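Local coordinates for intracellular protein transport protein USO1 (PDB 6LSU), which is a membrane tether required for protein transport from the endoplasmic reticulum to the Golgi complex, represented here by its globular head, at residues 252-257 / 304-309; 245-250 / 284-289. All blocks are in the same frame, centred on the assembly; numbering follows the deposited sequence.

Contact 1 of 2, residues 252-257 / 304-309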
loop_
_atom_site.group_PDB
_atom_site.type_symbol
_atom_site.label_atom_id
_atom_site.label_comp_id
_atom_site.label_asym_id
_atom_site.label_seq_id
_atom_site.Cartn_x
_atom_site.Cartn_y
_atom_site.Cartn_z
ATOM N N VAL A 252 -12.793 -2.418 -17.721
ATOM C CA VAL A 252 -13.729 -3.490 -17.274
ATOM C C VAL A 252 -12.991 -4.420 -16.299
ATOM O O VAL A 252 -13.576 -4.742 -15.249
ATOM C CB VAL A 252 -14.363 -4.252 -18.449
ATOM C CG1 VAL A 252 -15.253 -5.373 -17.953
ATOM C CG2 VAL A 252 -15.183 -3.309 -19.304
ATOM N N VAL A 253 -11.740 -4.786 -16.600
ATOM C CA VAL A 253 -10.892 -5.593 -15.673
ATOM C C VAL A 253 -10.624 -4.829 -14.381
ATOM O O VAL A 253 -10.687 -5.450 -13.337
ATOM C CB VAL A 253 -9.594 -6.036 -16.351
ATOM C CG1 VAL A 253 -8.648 -6.673 -15.373
ATOM C CG2 VAL A 253 -9.924 -6.980 -17.479
ATOM N N ASN A 254 -10.353 -3.532 -14.469
ATOM C CA ASN A 254 -10.161 -2.654 -13.281
ATOM C C ASN A 254 -11.442 -2.708 -12.429
ATOM O O ASN A 254 -11.357 -2.937 -11.195
ATOM C CB ASN A 254 -9.873 -1.223 -13.716
ATOM C CG ASN A 254 -9.108 -0.432 -12.686
ATOM O OD1 ASN A 254 -8.481 0.543 -13.020
ATOM N ND2 ASN A 254 -9.121 -0.843 -11.455
ATOM N N ASP A 255 -12.599 -2.558 -13.078
ATOM C CA ASP A 255 -13.929 -2.676 -12.400
ATOM C C ASP A 255 -14.045 -4.078 -11.778
ATOM O O ASP A 255 -14.217 -4.166 -10.571
ATOM C CB ASP A 255 -15.078 -2.341 -13.340
ATOM C CG ASP A 255 -14.925 -1.008 -14.093
ATOM O OD1 ASP A 255 -15.421 -0.935 -15.219
ATOM O OD2 ASP A 255 -14.317 -0.040 -13.564
ATOM N N CYS A 256 -13.839 -5.138 -12.555
ATOM C CA CYS A 256 -13.941 -6.530 -12.051
ATOM C C CYS A 256 -13.051 -6.686 -10.830
ATOM O O CYS A 256 -13.624 -7.076 -9.744
ATOM C CB CYS A 256 -13.559 -7.543 -13.116
ATOM S SG CYS A 256 -14.844 -7.712 -14.369
ATOM N N LEU A 257 -11.765 -6.309 -10.944
ATOM C CA LEU A 257 -10.827 -6.424 -9.795
ATOM C C LEU A 257 -11.331 -5.548 -8.630
ATOM O O LEU A 257 -11.305 -5.990 -7.485
ATOM C CB LEU A 257 -9.397 -6.076 -10.241
ATOM C CG LEU A 257 -8.808 -7.006 -11.304
ATOM C CD1 LEU A 257 -7.690 -6.317 -12.056
ATOM C CD2 LEU A 257 -8.346 -8.305 -10.678
ATOM N N ILE A 304 -0.607 -1.447 -15.001
ATOM C CA ILE A 304 0.046 -1.219 -13.674
ATOM C C ILE A 304 -1.007 -1.236 -12.568
ATOM O O ILE A 304 -0.810 -1.957 -11.547
ATOM C CB ILE A 304 0.854 0.093 -13.645
ATOM C CG1 ILE A 304 2.131 -0.100 -14.489
ATOM C CG2 ILE A 304 1.168 0.537 -12.202
ATOM C CD1 ILE A 304 2.915 1.187 -14.776
ATOM N N VAL A 305 -2.082 -0.455 -12.762
ATOM C CA VAL A 305 -3.205 -0.364 -11.790
ATOM C C VAL A 305 -3.895 -1.724 -11.692
ATOM O O VAL A 305 -4.236 -2.084 -10.593
ATOM C CB VAL A 305 -4.208 0.728 -12.189
ATOM C CG1 VAL A 305 -5.395 0.809 -11.194
ATOM C CG2 VAL A 305 -3.551 2.089 -12.315
ATOM N N ASN A 306 -4.081 -2.457 -12.798
ATOM C CA ASN A 306 -4.804 -3.753 -12.757
ATOM C C ASN A 306 -3.941 -4.661 -11.866
ATOM O O ASN A 306 -4.424 -5.230 -10.880
ATOM C CB ASN A 306 -5.107 -4.329 -14.144
ATOM C CG ASN A 306 -6.191 -3.581 -14.908
ATOM O OD1 ASN A 306 -6.882 -2.719 -14.374
ATOM N ND2 ASN A 306 -6.341 -3.937 -16.180
ATOM N N ILE A 307 -2.654 -4.767 -12.159
ATOM C CA ILE A 307 -1.862 -5.788 -11.427
ATOM C C ILE A 307 -1.830 -5.356 -9.956
ATOM O O ILE A 307 -1.829 -6.251 -9.073
ATOM C CB ILE A 307 -0.468 -6.048 -12.012
ATOM C CG1 ILE A 307 0.096 -7.385 -11.501
ATOM C CG2 ILE A 307 0.517 -4.898 -11.758
ATOM C CD1 ILE A 307 1.237 -7.950 -12.380
ATOM N N ASN A 308 -1.770 -4.052 -9.668
ATOM C CA ASN A 308 -1.550 -3.624 -8.285
ATOM C C ASN A 308 -2.841 -3.960 -7.530
ATOM O O ASN A 308 -2.801 -4.352 -6.329
ATOM C CB ASN A 308 -1.122 -2.156 -8.247
ATOM C CG ASN A 308 0.377 -1.926 -8.319
ATOM O OD1 ASN A 308 1.205 -2.847 -8.263
ATOM N ND2 ASN A 308 0.754 -0.669 -8.467
ATOM N N THR A 309 -3.986 -3.715 -8.172
ATOM C CA THR A 309 -5.291 -4.090 -7.591
ATOM C C THR A 309 -5.308 -5.611 -7.328
ATOM O O THR A 309 -5.704 -6.031 -6.180
ATOM C CB THR A 309 -6.445 -3.629 -8.468
ATOM O OG1 THR A 309 -6.292 -2.240 -8.790
ATOM C CG2 THR A 309 -7.779 -3.824 -7.746
#
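Asn254 and Asn306 meet where the helices come closest in register, their CA atoms 5.5 Å apart. The side-chain amide oxygen of Asn306, OD1, lies 3.4 Å from Asn254 CB, and the two amide planes are turned 79° against each other. On one flank of this centre, Val253 CG1 packs 3.7 Å from Asn306 ND2, the two side chains crossing at about a right angle. Asn254 has CG anti to its backbone N (chi1 -155°), which places CG beside Asn306 OD1; Asn254 OD1 lies 3.6 Å from Val305 CG1. One turn further along, Leu257 CD1 sits 3.6 Å from the backbone carbonyl oxygen Asn306 O, and Leu257 CB meets Thr309 CG2 at 3.7 Å. Such side-by-side helices are those of an armadillo-type solenoid, and here helix 251-264 of ARM 4 runs beside helix 301-317 of ARM 5. The axes of segments 252-257 and 304-309 approach to 9.5 Å, and their N-to-C directions differ by 17°. In the next shell, Gln302, one turn before Asn306, donates through NE2 to both Asn254 OD1 and Asn306 OD1, so the side-chain amide oxygens of these two buried residues share one donor. Asn306 ND2 in turn probably donates to Leu247 O, which would limit rotation of that amide. Thr309 OG1 bonds back to Val305 O at 2.7 Å, and Thr309 N reaches the same oxygen from the opposite face of its carbonyl plane, leaving the CG2 methyl to face Leu257. Behind helix 251-264, Cys256 packs on Leu237, Ile240 and Ile241 of helix 233-244.

Contact 2 of 2, residues 245-250 / 284-289; sequences GGLRGS and AHLLSE
Glu289 of ARM 5, in segment 284-289, meets Leu247 in the loop that joins helices 233-244 and 251-264 of ARM 4. That loop starts with a Schellman motif, in which Gly245 ends the preceding helix with a positive phi. The polar link is one hydrogen bond: Leu247 N donates to Glu289 OE2 over 2.7 Å with an N-H...O angle of 138°, and OE2 accepts through its syn lone pair, on the side of the other carboxylate oxygen. Replacing Glu289 by an alanine would probably leave Leu247 N without its acceptor and open a gap beside Gly246. A side chain at Gly246 would point toward the carboxylate, and the positive phi of Gly246 (62°) by itself favours glycine. Among charges, Arg248 NE lies 4.8 Å from Glu289 OE2 without contact, whereas Glu242 brings a like charge near Glu289 OE1; that neighbour may raise the affinity of the carboxylate for a proton. The apolar part joins Leu247 to Leu286, whose CG stands anti to its backbone N (chi1 176°). Leu247 CD1 packs against the CG and CD1 of Leu286 and is 3.5 Å from CG, while Leu286 CD1 lies 3.7 Å from Gly246 CA.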
loop_
_atom_site.group_PDB
_atom_site.type_symbol
_atom_site.label_atom_id
_atom_site.label_comp_id
_atom_site.label_asym_id
_atom_site.label_seq_id
_atom_site.Cartn_x
_atom_site.Cartn_y
_atom_site.Cartn_z
ATOM N N GLY A 245 -9.213 -10.164 -21.727
ATOM C CA GLY A 245 -7.761 -10.205 -21.976
ATOM C C GLY A 245 -6.924 -10.060 -20.726
ATOM O O GLY A 245 -5.765 -9.677 -20.853
ATOM N N GLY A 246 -7.477 -10.340 -19.553
ATOM C CA GLY A 246 -6.719 -10.336 -18.292
ATOM C C GLY A 246 -6.152 -8.961 -17.986
ATOM O O GLY A 246 -6.825 -7.931 -18.234
ATOM N N LEU A 247 -4.928 -8.918 -17.484
ATOM C CA LEU A 247 -4.212 -7.653 -17.184
ATOM C C LEU A 247 -4.304 -6.707 -18.383
ATOM O O LEU A 247 -4.387 -5.451 -18.157
ATOM C CB LEU A 247 -2.762 -7.970 -16.834
ATOM C CG LEU A 247 -2.422 -7.916 -15.343
ATOM C CD1 LEU A 247 -3.581 -8.333 -14.447
ATOM C CD2 LEU A 247 -1.187 -8.734 -15.044
ATOM N N ARG A 248 -4.327 -7.251 -19.608
ATOM C CA ARG A 248 -4.401 -6.415 -20.838
ATOM C C ARG A 248 -5.829 -5.930 -21.113
ATOM O O ARG A 248 -5.988 -5.109 -22.002
ATOM C CB ARG A 248 -3.783 -7.166 -22.017
ATOM C CG ARG A 248 -2.279 -7.341 -21.852
ATOM C CD ARG A 248 -1.635 -8.177 -22.926
ATOM N NE ARG A 248 -1.505 -9.557 -22.465
ATOM C CZ ARG A 248 -0.513 -10.384 -22.781
ATOM N NH1 ARG A 248 0.468 -9.996 -23.580
ATOM N NH2 ARG A 248 -0.501 -11.608 -22.285
ATOM N N GLY A 249 -6.852 -6.366 -20.374
ATOM C CA GLY A 249 -8.133 -5.625 -20.365
ATOM C C GLY A 249 -7.893 -4.174 -19.955
ATOM O O GLY A 249 -6.781 -3.829 -19.469
ATOM N N SER A 250 -8.820 -3.280 -20.179
ATOM C CA SER A 250 -8.609 -1.920 -19.663
ATOM C C SER A 250 -9.552 -1.732 -18.467
ATOM O O SER A 250 -9.340 -2.512 -17.444
ATOM C CB SER A 250 -8.659 -0.906 -20.779
ATOM O OG SER A 250 -9.989 -0.683 -21.205
ATOM N N ALA A 284 -3.527 -16.234 -9.510
ATOM C CA ALA A 284 -2.156 -16.637 -9.873
ATOM C C ALA A 284 -1.984 -16.530 -11.371
ATOM O O ALA A 284 -0.936 -16.067 -11.824
ATOM C CB ALA A 284 -1.890 -18.057 -9.472
ATOM N N HIS A 285 -2.946 -17.033 -12.126
ATOM C CA HIS A 285 -2.798 -17.112 -13.605
ATOM C C HIS A 285 -2.715 -15.673 -14.176
ATOM O O HIS A 285 -1.916 -15.422 -15.151
ATOM C CB HIS A 285 -3.945 -17.926 -14.206
ATOM C CG HIS A 285 -3.960 -17.786 -15.683
ATOM N ND1 HIS A 285 -3.037 -18.464 -16.468
ATOM C CD2 HIS A 285 -4.715 -17.018 -16.515
ATOM C CE1 HIS A 285 -3.231 -18.130 -17.731
ATOM N NE2 HIS A 285 -4.261 -17.254 -17.794
ATOM N N LEU A 286 -3.570 -14.790 -13.620
ATOM C CA LEU A 286 -3.676 -13.346 -13.973
ATOM C C LEU A 286 -2.414 -12.576 -13.533
ATOM O O LEU A 286 -1.906 -11.838 -14.339
ATOM C CB LEU A 286 -4.912 -12.785 -13.261
ATOM C CG LEU A 286 -5.140 -11.289 -13.423
ATOM C CD1 LEU A 286 -5.483 -11.005 -14.880
ATOM C CD2 LEU A 286 -6.224 -10.791 -12.494
ATOM N N LEU A 287 -1.924 -12.802 -12.303
ATOM C CA LEU A 287 -0.680 -12.214 -11.792
ATOM C C LEU A 287 0.509 -12.690 -12.641
ATOM O O LEU A 287 1.486 -11.951 -12.813
ATOM C CB LEU A 287 -0.505 -12.604 -10.330
ATOM C CG LEU A 287 -1.385 -11.852 -9.336
ATOM C CD1 LEU A 287 -1.189 -12.383 -7.915
ATOM C CD2 LEU A 287 -1.032 -10.380 -9.390
ATOM N N SER A 288 0.428 -13.866 -13.217
ATOM C CA SER A 288 1.604 -14.482 -13.879
ATOM C C SER A 288 1.662 -14.023 -15.341
ATOM O O SER A 288 2.724 -14.176 -15.964
ATOM C CB SER A 288 1.619 -15.989 -13.757
ATOM O OG SER A 288 0.990 -16.584 -14.881
ATOM N N GLU A 289 0.641 -13.323 -15.823
ATOM C CA GLU A 289 0.612 -12.829 -17.212
ATOM C C GLU A 289 1.875 -12.084 -17.644
ATOM O O GLU A 289 2.384 -12.304 -18.738
ATOM C CB GLU A 289 -0.617 -11.974 -17.435
ATOM C CG GLU A 289 -1.672 -12.729 -18.203
ATOM C CD GLU A 289 -3.068 -12.167 -18.004
ATOM O OE1 GLU A 289 -4.038 -13.004 -17.727
ATOM O OE2 GLU A 289 -3.174 -10.916 -18.144
#

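Overall arrangement
Both contacts join ARM 4 to ARM 5, at different levels of the solenoid. Contact 1 is buried and sets helix beside helix through asparagine amides and aliphatic groups, without a hydrogen bond between its segments. In contact 2, which is only partly buried, a loop meets the end of a helix, and a carboxylate grips a backbone N-H. The centres of the contacts lie about 15 Å and 20 Å from the centre of the chain and 9 Å from each other. They touch where Val253 CG2 of contact 1 packs 3.3 Å from Gly246 O of contact 2. Along the chain, residues 245-250 run almost directly into 252-257, and helix 280-287 precedes helix 301-317.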